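PDB 3FDH: SusD homolog from Bacteroides thetaiotaomicron VPI-5482, which probably binds glycans at the cell surface for import across the outer membrane, as the starch-binding protein SusD does. Local coordinates for residues Glu50-Val55 against Ala423-Ser428; Ala282-Ile287 against Arg292-Ala297; Phe322-Thr327 against Lys377-Gly382. One frame throughout, in Å; residues are numbered along the deposited sequence.

Contact 1 (Glu50-Val55 against Ala423-Ser428); sequences EYEVGV and AMWGAS
The Tyr-51 ring lies over backbone as well as side chain: Trp-425 CA sits over the centre of the ring, 3.6 Å above its plane. The arrangement belongs to the mostly helical SusD/RagB fold and joins two helix ends. Glu-50, with positive phi, closes helix 40-48 in a Schellman motif, and Met-424, a selenomethionine here, is the first residue to leave helix 412-423. Tyr-51 CG stands beside its own backbone N (chi1 -84°), which sends the ring across the turn at Met-424 and Trp-425. Over the same face Trp-425 CB makes a CH-pi contact, 3.8 Å from the centroid of the Tyr-51 ring, while the indole ring is set obliquely to the phenol. A tyrosine suits the place because its face is apolar and its hydroxyl can pass the turn to reach Tyr-421 O and Thr-434 OG1. With an alanine here, the Met-424 to Trp-425 backbone would probably lose the surface it rests on, and those two oxygens their common partner. The indole N-H is also used: Trp-425 NE1 donates to Glu-52 OE2 at 3.3 Å, nearly in the indole plane but from above the carboxylate plane. Ser-320 OG is the stronger partner of that carboxylate oxygen. A water completes the link, donating to Glu-52 OE2 at 2.7 Å and to Gly-426 O at 2.9 Å.

Contact 2 (Ala282-Ile287 against Arg292-Ala297); sequences AFFTPI and RSQVAA
Thr-285 and Arg-292 are brought together by their torsions. At Thr-285 a chi1 of 67° tucks OG1 between the backbone N and the carbonyl carbon, facing Ser-293, and leaves CG2 to rest on both methyls of Val-295. Arg-292 CG stands beside its own backbone N (chi1 -60°), and the chain runs extended from there to NE, which carries its guanidinium to the carbonyl of Thr-285. The two segments pair antiparallel, hairpin-like, through a single bridge, the non-hydrogen-bonded pair Phe-284 and Gln-294; strand 283-284 pairs otherwise with 319-320, and 292-293 runs parallel to 383-384. On the flanks of the bridge Val-295 N donates to Phe-283 O at 3.1 Å and Thr-285 N to Ser-293 O at 2.9 Å. Farther along, the chains part, and a water accepts from Phe-283 N and donates to Val-295 O.

Threonine suits its place because one hydroxyl serves two backbones: OG1 accepts from Ser-293 N at 2.8 Å and donates to Pro-286 O at 2.7 Å, while the methyl fills the apolar side. Arg-292 NH1 reaches Thr-285 O at 2.9 Å, almost in the guanidinium plane. Ile-287 CG1 lies 3.8 Å above that plane, over the centre of the group, so a branched aliphatic chain shields one face while the edge makes bonds. Phe-284 turns a ring edge to Gln-294 CG, and the amide beyond is tied to Arg-281 O and Asn-386 N. At the other end Phe-283 CE2 meets Ala-297 CB at 3.8 Å.

NH2 of Arg-292 bonds to Tyr-324 OH; the bonds from NH1 and NH2 probably help to offset the cost of burying the charge, and hold the guanidinium fixed between this pair and Tyr-324.

Contact 3 (Phe322-Thr327 against Lys377-Gly382); sequences FVYAKT and KELGSG
Glu-378 meets the loop at Tyr-324 and Lys-326 with every atom of its side chain. Its CB lies 3.5 Å from Tyr-324 O, and CG stays close to the same oxygen. A bend at chi2 (63°) then brings the carboxylate up to Lys-326, where CD packs against the CD methylene of the lysine at 3.7 Å. At the tip, one water donates to OE1 and a second to OE2, and both accept from Lys-326 NZ. The lysine, extended beyond CG, carries its ammonium past the carboxylate to a further bond with Ser-245 O. Long, flexible charged chains suit this partly exposed place, where their ends can be hydrated while their methylenes still pack.

One residue on, near the end of helix 354-379, Leu-379 covers the phenol ring. Its CD2 sits 3.7 Å above the centre of the Tyr-324 ring, almost on the ring normal, a CH-pi contact that a methyl of a branched leucine makes well. Tyr-255 meets the same ring edge-to-face.

Lys-326 NZ and Glu-378 OE2 are 4.1 Å apart, beyond a salt bridge. The charges probably attract across the gap, while the hydrogen bonding passes through the two waters and Leu-379 against the ring supplies the direct apolar part.

How the contacts relate
Contacts 1 and 2 are buried, whereas contact 3 lies at the surface, and contact 1 is nearest the middle of the chain. Trp-425 connects all three: its indole, held in contact 1, packs on Ala-282 and Phe-283 of contact 2 and on Phe-322 of contact 3. Contacts 2 and 3 also share a seam, where Gly-382 O receives Arg-292 N and Leu-379 CD1 touches the ring of Phe-284. The chemistry follows the place. Contact 1 joins segments far apart in sequence through an aromatic face laid on backbone; contact 2, local along the chain, is the richest in direct hydrogen bonds, with four across the segments; contact 3 lets water mediate between its charges.

Contact 1 (Glu50-Val55 against Ala423-Ser428)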
loop_
_atom_site.group_PDB
_atom_site.type_symbol
_atom_site.label_atom_id
_atom_site.label_comp_id
_atom_site.label_asym_id
_atom_site.label_seq_id
_atom_site.Cartn_x
_atom_site.Cartn_y
_atom_site.Cartn_z
ATOM N N GLU A 50 -8.596 5.360 -7.620
ATOM C CA GLU A 50 -8.420 5.812 -8.995
ATOM C C GLU A 50 -7.025 5.994 -9.535
ATOM O O GLU A 50 -6.762 6.859 -10.381
ATOM C CB GLU A 50 -9.304 7.043 -9.250
ATOM C CG GLU A 50 -10.809 6.765 -9.021
ATOM C CD GLU A 50 -11.723 7.919 -9.351
ATOM O OE1 GLU A 50 -11.280 8.948 -9.885
ATOM O OE2 GLU A 50 -12.923 7.800 -9.033
ATOM N N TYR A 51 -6.143 5.120 -9.077
ATOM C CA TYR A 51 -4.777 5.017 -9.663
ATOM C C TYR A 51 -4.843 4.291 -11.021
ATOM O O TYR A 51 -4.004 4.466 -11.944
ATOM C CB TYR A 51 -3.906 4.181 -8.763
ATOM C CG TYR A 51 -3.257 4.906 -7.613
ATOM C CD1 TYR A 51 -3.055 6.302 -7.649
ATOM C CD2 TYR A 51 -2.756 4.190 -6.515
ATOM C CE1 TYR A 51 -2.393 6.958 -6.605
ATOM C CE2 TYR A 51 -2.106 4.828 -5.482
ATOM C CZ TYR A 51 -1.886 6.192 -5.530
ATOM O OH TYR A 51 -1.235 6.795 -4.468
ATOM N N GLU A 52 -5.858 3.441 -11.086
ATOM C CA GLU A 52 -6.188 2.602 -12.237
ATOM C C GLU A 52 -7.653 2.433 -12.358
ATOM O O GLU A 52 -8.398 2.648 -11.390
ATOM C CB GLU A 52 -5.521 1.204 -12.154
ATOM C CG GLU A 52 -3.997 1.193 -11.933
ATOM C CD GLU A 52 -3.132 1.725 -13.049
ATOM O OE1 GLU A 52 -3.610 1.857 -14.199
ATOM O OE2 GLU A 52 -1.919 1.955 -12.778
ATOM N N VAL A 53 -8.040 1.968 -13.538
ATOM C CA VAL A 53 -9.442 1.668 -13.835
ATOM C C VAL A 53 -9.608 0.191 -14.091
ATOM O O VAL A 53 -8.872 -0.428 -14.854
ATOM C CB VAL A 53 -9.973 2.491 -15.044
ATOM C CG1 VAL A 53 -11.452 2.227 -15.280
ATOM C CG2 VAL A 53 -9.749 3.989 -14.807
ATOM N N GLY A 54 -10.548 -0.424 -13.385
ATOM C CA GLY A 54 -10.856 -1.826 -13.638
ATOM C C GLY A 54 -11.675 -1.888 -14.916
ATOM O O GLY A 54 -12.749 -1.294 -14.999
ATOM N N VAL A 55 -11.176 -2.639 -15.891
ATOM C CA VAL A 55 -11.766 -2.656 -17.255
ATOM C C VAL A 55 -12.300 -4.033 -17.701
ATOM O O VAL A 55 -13.002 -4.155 -18.697
ATOM C CB VAL A 55 -10.757 -2.067 -18.325
ATOM C CG1 VAL A 55 -10.493 -0.530 -18.086
ATOM C CG2 VAL A 55 -9.434 -2.889 -18.388
ATOM N N ALA A 423 2.751 10.228 -5.580
ATOM C CA ALA A 423 3.970 9.407 -5.379
ATOM C C ALA A 423 3.730 7.917 -5.218
ATOM O O ALA A 423 4.541 7.084 -5.567
ATOM C CB ALA A 423 4.746 9.887 -4.165
HETATM N N MSE A 424 2.576 7.618 -4.667
HETATM C CA MSE A 424 2.200 6.254 -4.236
HETATM C C MSE A 424 1.428 5.436 -5.294
HETATM O O MSE A 424 1.058 4.284 -5.124
HETATM C CB MSE A 424 1.607 6.325 -2.832
HETATM C CG MSE A 424 2.621 6.715 -1.842
HETATM SE SE MSE A 424 2.112 6.804 0.004
HETATM C CE MSE A 424 1.911 4.915 0.454
ATOM N N TRP A 425 1.370 6.056 -6.457
ATOM C CA TRP A 425 0.907 5.416 -7.709
ATOM C C TRP A 425 2.119 4.699 -8.303
ATOM O O TRP A 425 3.178 5.271 -8.479
ATOM C CB TRP A 425 0.478 6.488 -8.699
ATOM C CG TRP A 425 0.145 6.010 -10.051
ATOM C CD1 TRP A 425 -0.667 4.955 -10.364
ATOM C CD2 TRP A 425 0.518 6.608 -11.293
ATOM N NE1 TRP A 425 -0.803 4.822 -11.723
ATOM C CE2 TRP A 425 -0.056 5.813 -12.323
ATOM C CE3 TRP A 425 1.296 7.738 -11.651
ATOM C CZ2 TRP A 425 0.091 6.121 -13.656
ATOM C CZ3 TRP A 425 1.482 8.000 -12.975
ATOM C CH2 TRP A 425 0.855 7.217 -13.972
ATOM N N GLY A 426 1.931 3.450 -8.638
ATOM C CA GLY A 426 2.955 2.615 -9.220
ATOM C C GLY A 426 2.712 1.120 -9.211
ATOM O O GLY A 426 1.552 0.657 -9.114
ATOM N N ALA A 427 3.812 0.391 -9.282
ATOM C CA ALA A 427 3.851 -1.090 -9.261
ATOM C C ALA A 427 4.387 -1.569 -7.924
ATOM O O ALA A 427 4.716 -2.759 -7.728
ATOM C CB ALA A 427 4.785 -1.607 -10.429
ATOM N N SER A 428 4.493 -0.630 -6.990
ATOM C CA SER A 428 5.126 -0.870 -5.674
ATOM C C SER A 428 4.256 -1.467 -4.569
ATOM O O SER A 428 4.763 -1.791 -3.484
ATOM C CB SER A 428 5.803 0.411 -5.147
ATOM O OG SER A 428 6.731 0.932 -6.087
HETATM O O HOH W 1 -0.879 1.782 -10.282
#

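Contact 2 (Ala282-Ile287 against Arg292-Ala297)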
loop_
_atom_site.group_PDB
_atom_site.type_symbol
_atom_site.label_atom_id
_atom_site.label_comp_id
_atom_site.label_asym_id
_atom_site.label_seq_id
_atom_site.Cartn_x
_atom_site.Cartn_y
_atom_site.Cartn_z
ATOM N N ALA A 282 4.611 7.997 -18.066
ATOM C CA ALA A 282 4.105 6.806 -17.395
ATOM C C ALA A 282 2.862 6.151 -18.020
ATOM O O ALA A 282 2.166 5.377 -17.384
ATOM C CB ALA A 282 3.817 7.131 -15.929
ATOM N N PHE A 283 2.609 6.472 -19.263
ATOM C CA PHE A 283 1.445 5.950 -20.009
ATOM C C PHE A 283 1.782 5.381 -21.362
ATOM O O PHE A 283 2.569 5.936 -22.111
ATOM C CB PHE A 283 0.361 7.035 -20.172
ATOM C CG PHE A 283 -0.211 7.507 -18.876
ATOM C CD1 PHE A 283 -1.087 6.713 -18.167
ATOM C CD2 PHE A 283 0.099 8.746 -18.376
ATOM C CE1 PHE A 283 -1.607 7.135 -16.959
ATOM C CE2 PHE A 283 -0.426 9.178 -17.170
ATOM C CZ PHE A 283 -1.293 8.377 -16.465
ATOM N N PHE A 284 1.157 4.241 -21.646
ATOM C CA PHE A 284 1.269 3.531 -22.896
ATOM C C PHE A 284 -0.111 3.325 -23.527
ATOM O O PHE A 284 -1.121 3.067 -22.872
ATOM C CB PHE A 284 1.922 2.140 -22.782
ATOM C CG PHE A 284 3.262 2.111 -22.081
ATOM C CD1 PHE A 284 4.152 3.169 -22.158
ATOM C CD2 PHE A 284 3.659 0.944 -21.415
ATOM C CE1 PHE A 284 5.398 3.100 -21.530
ATOM C CE2 PHE A 284 4.896 0.859 -20.796
ATOM C CZ PHE A 284 5.771 1.949 -20.850
ATOM N N THR A 285 -0.109 3.439 -24.843
ATOM C CA THR A 285 -1.329 3.238 -25.611
ATOM C C THR A 285 -1.715 1.764 -25.653
ATOM O O THR A 285 -0.960 0.876 -25.225
ATOM C CB THR A 285 -1.130 3.646 -27.107
ATOM O OG1 THR A 285 -0.195 2.737 -27.724
ATOM C CG2 THR A 285 -0.649 5.114 -27.252
ATOM N N PRO A 286 -2.923 1.493 -26.156
ATOM C CA PRO A 286 -3.257 0.117 -26.473
ATOM C C PRO A 286 -2.316 -0.355 -27.578
ATOM O O PRO A 286 -1.586 0.443 -28.176
ATOM C CB PRO A 286 -4.693 0.202 -27.015
ATOM C CG PRO A 286 -5.177 1.569 -26.738
ATOM C CD PRO A 286 -4.009 2.443 -26.467
ATOM N N ILE A 287 -2.313 -1.652 -27.819
ATOM C CA ILE A 287 -1.480 -2.220 -28.868
ATOM C C ILE A 287 -2.113 -1.887 -30.210
ATOM O O ILE A 287 -3.300 -2.087 -30.412
ATOM C CB ILE A 287 -1.334 -3.759 -28.749
ATOM C CG1 ILE A 287 -0.704 -4.149 -27.402
ATOM C CG2 ILE A 287 -0.507 -4.276 -29.927
ATOM C CD1 ILE A 287 -0.999 -5.604 -26.933
ATOM N N ARG A 292 2.796 -0.793 -28.753
ATOM C CA ARG A 292 2.209 0.212 -27.892
ATOM C C ARG A 292 3.154 1.375 -28.057
ATOM O O ARG A 292 4.316 1.198 -28.455
ATOM C CB ARG A 292 2.199 -0.165 -26.408
ATOM C CG ARG A 292 1.452 -1.414 -26.047
ATOM C CD ARG A 292 1.410 -1.534 -24.549
ATOM N NE ARG A 292 0.768 -2.748 -24.098
ATOM C CZ ARG A 292 -0.521 -2.814 -23.842
ATOM N NH1 ARG A 292 -1.251 -1.727 -23.991
ATOM N NH2 ARG A 292 -1.067 -3.939 -23.415
ATOM N N SER A 293 2.640 2.561 -27.773
ATOM C CA SER A 293 3.442 3.768 -27.808
ATOM C C SER A 293 3.369 4.491 -26.486
ATOM O O SER A 293 2.327 4.531 -25.856
ATOM C CB SER A 293 2.949 4.703 -28.901
ATOM O OG SER A 293 3.062 4.085 -30.162
ATOM N N GLN A 294 4.497 5.054 -26.083
ATOM C CA GLN A 294 4.575 5.846 -24.850
ATOM C C GLN A 294 4.116 7.244 -25.246
ATOM O O GLN A 294 4.706 7.871 -26.125
ATOM C CB GLN A 294 6.004 5.842 -24.338
ATOM C CG GLN A 294 6.260 6.572 -23.061
ATOM C CD GLN A 294 7.728 6.560 -22.705
ATOM O OE1 GLN A 294 8.578 6.459 -23.579
ATOM N NE2 GLN A 294 8.037 6.666 -21.413
ATOM N N VAL A 295 3.047 7.698 -24.597
ATOM C CA VAL A 295 2.383 8.971 -24.915
ATOM C C VAL A 295 1.993 9.800 -23.692
ATOM O O VAL A 295 1.976 9.322 -22.575
ATOM C CB VAL A 295 1.110 8.733 -25.799
ATOM C CG1 VAL A 295 1.458 8.056 -27.162
ATOM C CG2 VAL A 295 0.068 7.909 -25.052
ATOM N N ALA A 296 1.751 11.085 -23.935
ATOM C CA ALA A 296 1.315 12.011 -22.881
ATOM C C ALA A 296 -0.104 11.661 -22.482
ATOM O O ALA A 296 -0.858 11.102 -23.267
ATOM C CB ALA A 296 1.403 13.482 -23.331
ATOM N N ALA A 297 -0.404 11.967 -21.233
ATOM C CA ALA A 297 -1.710 11.702 -20.639
ATOM C C ALA A 297 -2.860 12.339 -21.433
ATOM O O ALA A 297 -3.980 11.850 -21.381
ATOM C CB ALA A 297 -1.752 12.140 -19.162
HETATM O O HOH W 2 4.005 8.197 -21.312
HETATM O O HOH W 3 0.949 2.389 -30.868
#

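Contact 3 (Phe322-Thr327 against Lys377-Gly382)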
loop_
_atom_site.group_PDB
_atom_site.type_symbol
_atom_site.label_atom_id
_atom_site.label_comp_id
_atom_site.label_asym_id
_atom_site.label_seq_id
_atom_site.Cartn_x
_atom_site.Cartn_y
_atom_site.Cartn_z
ATOM N N PHE A 322 3.272 1.053 -15.423
ATOM C CA PHE A 322 3.485 0.246 -14.209
ATOM C C PHE A 322 3.029 -1.221 -14.308
ATOM O O PHE A 322 3.567 -2.099 -13.632
ATOM C CB PHE A 322 2.831 0.910 -12.998
ATOM C CG PHE A 322 3.409 2.257 -12.685
ATOM C CD1 PHE A 322 4.728 2.373 -12.278
ATOM C CD2 PHE A 322 2.650 3.409 -12.887
ATOM C CE1 PHE A 322 5.256 3.606 -12.009
ATOM C CE2 PHE A 322 3.167 4.639 -12.642
ATOM C CZ PHE A 322 4.490 4.751 -12.201
ATOM N N VAL A 323 2.068 -1.475 -15.188
ATOM C CA VAL A 323 1.544 -2.828 -15.337
ATOM C C VAL A 323 2.596 -3.767 -15.962
ATOM O O VAL A 323 2.454 -4.979 -15.910
ATOM C CB VAL A 323 0.190 -2.862 -16.121
ATOM C CG1 VAL A 323 -0.903 -1.921 -15.449
ATOM C CG2 VAL A 323 0.394 -2.561 -17.627
ATOM N N TYR A 324 3.658 -3.205 -16.552
ATOM C CA TYR A 324 4.743 -3.995 -17.168
ATOM C C TYR A 324 6.051 -4.001 -16.370
ATOM O O TYR A 324 7.112 -4.417 -16.857
ATOM C CB TYR A 324 4.982 -3.540 -18.617
ATOM C CG TYR A 324 3.960 -4.155 -19.554
ATOM C CD1 TYR A 324 4.020 -5.501 -19.880
ATOM C CD2 TYR A 324 2.931 -3.401 -20.091
ATOM C CE1 TYR A 324 3.073 -6.069 -20.708
ATOM C CE2 TYR A 324 1.969 -3.966 -20.894
ATOM C CZ TYR A 324 2.040 -5.300 -21.192
ATOM O OH TYR A 324 1.094 -5.851 -22.044
ATOM N N ALA A 325 5.969 -3.531 -15.128
ATOM C CA ALA A 325 7.151 -3.419 -14.223
ATOM C C ALA A 325 7.412 -4.773 -13.558
ATOM O O ALA A 325 7.292 -4.928 -12.359
ATOM C CB ALA A 325 6.919 -2.330 -13.147
ATOM N N LYS A 326 7.864 -5.711 -14.386
ATOM C CA LYS A 326 7.953 -7.116 -14.017
ATOM C C LYS A 326 8.728 -7.443 -12.747
ATOM O O LYS A 326 8.314 -8.313 -11.948
ATOM C CB LYS A 326 8.497 -7.930 -15.188
ATOM C CG LYS A 326 8.439 -9.432 -14.964
ATOM C CD LYS A 326 9.002 -10.142 -16.181
ATOM C CE LYS A 326 8.877 -11.652 -16.068
ATOM N NZ LYS A 326 9.241 -12.358 -17.348
ATOM N N THR A 327 9.821 -6.711 -12.575
ATOM C CA THR A 327 10.733 -6.936 -11.471
ATOM C C THR A 327 10.823 -5.775 -10.505
ATOM O O THR A 327 11.701 -5.738 -9.666
ATOM C CB THR A 327 12.125 -7.345 -11.971
ATOM O OG1 THR A 327 12.675 -6.307 -12.776
ATOM C CG2 THR A 327 12.041 -8.626 -12.803
ATOM N N LYS A 377 12.048 -1.659 -20.382
ATOM C CA LYS A 377 13.005 -2.693 -20.718
ATOM C C LYS A 377 12.218 -3.982 -20.981
ATOM O O LYS A 377 12.406 -4.642 -21.980
ATOM C CB LYS A 377 14.065 -2.883 -19.615
ATOM C CG LYS A 377 15.220 -3.834 -19.977
ATOM C CD LYS A 377 15.932 -4.321 -18.717
ATOM C CE LYS A 377 17.202 -5.148 -18.990
ATOM N NZ LYS A 377 18.425 -4.303 -19.198
ATOM N N GLU A 378 11.269 -4.286 -20.123
ATOM C CA GLU A 378 10.482 -5.514 -20.269
ATOM C C GLU A 378 9.716 -5.577 -21.595
ATOM O O GLU A 378 9.696 -6.617 -22.264
ATOM C CB GLU A 378 9.518 -5.683 -19.084
ATOM C CG GLU A 378 8.511 -6.809 -19.250
ATOM C CD GLU A 378 9.126 -8.204 -19.352
ATOM O OE1 GLU A 378 10.330 -8.414 -19.061
ATOM O OE2 GLU A 378 8.362 -9.104 -19.762
ATOM N N LEU A 379 9.086 -4.475 -21.978
ATOM C CA LEU A 379 8.328 -4.415 -23.252
ATOM C C LEU A 379 9.197 -4.545 -24.477
ATOM O O LEU A 379 8.791 -5.105 -25.486
ATOM C CB LEU A 379 7.478 -3.143 -23.369
ATOM C CG LEU A 379 6.145 -3.226 -22.627
ATOM C CD1 LEU A 379 5.439 -1.869 -22.659
ATOM C CD2 LEU A 379 5.286 -4.283 -23.286
ATOM N N GLY A 380 10.418 -4.067 -24.370
ATOM C CA GLY A 380 11.331 -4.132 -25.494
ATOM C C GLY A 380 10.719 -3.628 -26.793
ATOM O O GLY A 380 10.160 -2.536 -26.861
ATOM N N SER A 381 10.826 -4.452 -27.822
ATOM C CA SER A 381 10.347 -4.102 -29.158
ATOM C C SER A 381 8.828 -4.024 -29.223
ATOM O O SER A 381 8.241 -3.726 -30.259
ATOM C CB SER A 381 10.896 -5.068 -30.221
ATOM O OG SER A 381 10.290 -6.324 -30.090
ATOM N N GLY A 382 8.184 -4.308 -28.112
ATOM C CA GLY A 382 6.732 -4.186 -28.069
ATOM C C GLY A 382 6.284 -2.744 -27.841
ATOM O O GLY A 382 5.082 -2.398 -27.795
HETATM O O HOH W 4 11.422 -10.815 -18.129
HETATM O O HOH W 5 8.038 -11.745 -19.752
#